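Local atomic coordinates of glycosyl hydrolases family 31 family protein (Aspergillus niger, PDB entry 6DRU), a protein that releases alpha-xylose from the non-reducing terminal glucose of xyloglucan oligosaccharides, as an alpha-xylosidase of glycoside hydrolase family 31. Residues M182-A188 / Y228-Q232. Numbering follows the deposited sequence.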
loop_
_atom_site.group_PDB
_atom_site.type_symbol
_atom_site.label_atom_id
_atom_site.label_comp_id
_atom_site.label_asym_id
_atom_site.label_seq_id
_atom_site.Cartn_x
_atom_site.Cartn_y
_atom_site.Cartn_z
ATOM N N MET A 182 27.479 -2.190 21.364
ATOM C CA MET A 182 27.802 -2.520 22.744
ATOM C C MET A 182 27.308 -1.407 23.656
ATOM O O MET A 182 27.345 -0.228 23.290
ATOM C CB MET A 182 29.309 -2.703 22.945
ATOM C CG MET A 182 29.942 -3.806 22.124
ATOM S SD MET A 182 31.697 -3.975 22.512
ATOM C CE MET A 182 32.269 -2.296 22.257
ATOM N N SER A 183 26.846 -1.786 24.841
ATOM C CA SER A 183 26.456 -0.839 25.872
ATOM C C SER A 183 27.429 -0.927 27.040
ATOM O O SER A 183 27.969 -1.995 27.340
ATOM C CB SER A 183 25.028 -1.105 26.356
ATOM O OG SER A 183 24.684 -0.241 27.424
ATOM N N ASN A 184 27.654 0.211 27.698
ATOM C CA ASN A 184 28.528 0.217 28.864
ATOM C C ASN A 184 27.906 -0.475 30.071
ATOM O O ASN A 184 28.605 -0.683 31.068
ATOM C CB ASN A 184 28.927 1.651 29.223
ATOM C CG ASN A 184 27.735 2.543 29.488
ATOM O OD1 ASN A 184 26.595 2.178 29.200
ATOM N ND2 ASN A 184 27.991 3.723 30.039
ATOM N N LYS A 185 26.625 -0.845 30.007
ATOM C CA LYS A 185 26.032 -1.657 31.062
ATOM C C LYS A 185 26.552 -3.087 31.061
ATOM O O LYS A 185 26.276 -3.829 32.010
ATOM C CB LYS A 185 24.508 -1.670 30.933
ATOM C CG LYS A 185 23.832 -0.430 31.480
ATOM C CD LYS A 185 22.337 -0.640 31.630
ATOM C CE LYS A 185 21.664 0.603 32.185
ATOM N NZ LYS A 185 20.193 0.589 31.960
ATOM N N GLY A 186 27.290 -3.488 30.030
ATOM C CA GLY A 186 27.847 -4.821 29.976
ATOM C C GLY A 186 27.038 -5.786 29.136
ATOM O O GLY A 186 26.816 -6.932 29.540
ATOM N N TYR A 187 26.589 -5.343 27.965
ATOM C CA TYR A 187 25.900 -6.247 27.060
ATOM C C TYR A 187 26.015 -5.729 25.636
ATOM O O TYR A 187 26.197 -4.532 25.406
ATOM C CB TYR A 187 24.426 -6.432 27.445
ATOM C CG TYR A 187 23.539 -5.237 27.171
ATOM C CD1 TYR A 187 23.420 -4.211 28.100
ATOM C CD2 TYR A 187 22.806 -5.145 25.993
ATOM C CE1 TYR A 187 22.603 -3.121 27.861
ATOM C CE2 TYR A 187 21.988 -4.056 25.743
ATOM C CZ TYR A 187 21.891 -3.048 26.682
ATOM O OH TYR A 187 21.081 -1.962 26.445
ATOM N N ALA A 188 25.912 -6.654 24.686
ATOM C CA ALA A 188 25.885 -6.338 23.269
ATOM C C ALA A 188 24.575 -6.841 22.674
ATOM O O ALA A 188 23.917 -7.725 23.229
ATOM C CB ALA A 188 27.082 -6.951 22.532
ATOM N N TYR A 228 35.049 -5.186 27.647
ATOM C CA TYR A 228 34.593 -5.078 26.266
ATOM C C TYR A 228 35.261 -6.082 25.341
ATOM O O TYR A 228 34.693 -6.411 24.294
ATOM C CB TYR A 228 34.838 -3.661 25.741
ATOM C CG TYR A 228 34.032 -2.603 26.454
ATOM C CD1 TYR A 228 34.546 -1.937 27.560
ATOM C CD2 TYR A 228 32.751 -2.277 26.028
ATOM C CE1 TYR A 228 33.807 -0.972 28.219
ATOM C CE2 TYR A 228 32.006 -1.314 26.679
ATOM C CZ TYR A 228 32.538 -0.665 27.775
ATOM O OH TYR A 228 31.799 0.296 28.426
ATOM N N ASP A 229 36.450 -6.572 25.699
ATOM C CA ASP A 229 37.110 -7.574 24.870
ATOM C C ASP A 229 36.298 -8.859 24.808
ATOM O O ASP A 229 36.321 -9.561 23.790
ATOM C CB ASP A 229 38.518 -7.848 25.398
ATOM C CG ASP A 229 39.457 -6.678 25.184
ATOM O OD1 ASP A 229 39.318 -5.989 24.149
ATOM O OD2 ASP A 229 40.329 -6.442 26.047
ATOM N N THR A 230 35.574 -9.181 25.882
ATOM C CA THR A 230 34.715 -10.359 25.865
ATOM C C THR A 230 33.488 -10.127 24.994
ATOM O O THR A 230 33.069 -11.025 24.255
ATOM C CB THR A 230 34.302 -10.734 27.287
ATOM O OG1 THR A 230 35.471 -11.041 28.057
ATOM C CG2 THR A 230 33.384 -11.945 27.275
ATOM N N LEU A 231 32.897 -8.932 25.070
ATOM C CA LEU A 231 31.767 -8.604 24.206
ATOM C C LEU A 231 32.128 -8.791 22.737
ATOM O O LEU A 231 31.370 -9.400 21.972
ATOM C CB LEU A 231 31.300 -7.172 24.469
ATOM C CG LEU A 231 30.465 -6.937 25.726
ATOM C CD1 LEU A 231 30.133 -5.462 25.876
ATOM C CD2 LEU A 231 29.191 -7.765 25.675
ATOM N N GLN A 232 33.293 -8.285 22.326
ATOM C CA GLN A 232 33.737 -8.481 20.950
ATOM C C GLN A 232 34.056 -9.942 20.666
ATOM O O GLN A 232 33.915 -10.395 19.525
ATOM C CB GLN A 232 34.951 -7.602 20.655
ATOM C CG GLN A 232 34.633 -6.120 20.582
ATOM C CD GLN A 232 33.663 -5.790 19.463
ATOM O OE1 GLN A 232 33.796 -6.289 18.345
ATOM N NE2 GLN A 232 32.681 -4.948 19.760
#
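M182 and L231 interlock where a beta-hairpin end meets the first turn of helix 228-239. The leucine is the knob projecting from the helix: its CD2 lies against the hairpin backbone, 3.6 Å from A188 N, and rests against A188 CB at 3.9 Å, while CD1 turns toward the M182 side. M182 reaches the other way, its thioether lying in the hollow between Y228, L231 and Q232. SD sits 3.8 Å from L231 CB, and a bend at the last torsion (chi3 -54°) brings CE to 3.8 Å from Y228 CD2. The sulfur itself lies at the edge of the tyrosine ring, 5.4 Å from its centroid, a Met-aromatic contact. Across the methionine chain, at about a right angle, comes Q232, whose NE2 gives SD a weak hydrogen bond of 3.1 Å; the same amide nitrogen also bonds to the carbonyl of A507. Y228 reaches out to the hairpin loop, where its OH lies 3.3 Å from N184 CB and is hydrogen-bonded to E622. On the hairpin side, S183 OG accepts from K185 N, forming an ST turn at the reversal, and also hydrogen-bonds to E147. This largely buried packing joins strands 176-183 and 187-191, neighbours in the eight-stranded sheet, to helix 228-239, with strand 216-222 beside A188, I235 of the helix next to M182, and helix 618-621 packed against both M182 and Y228.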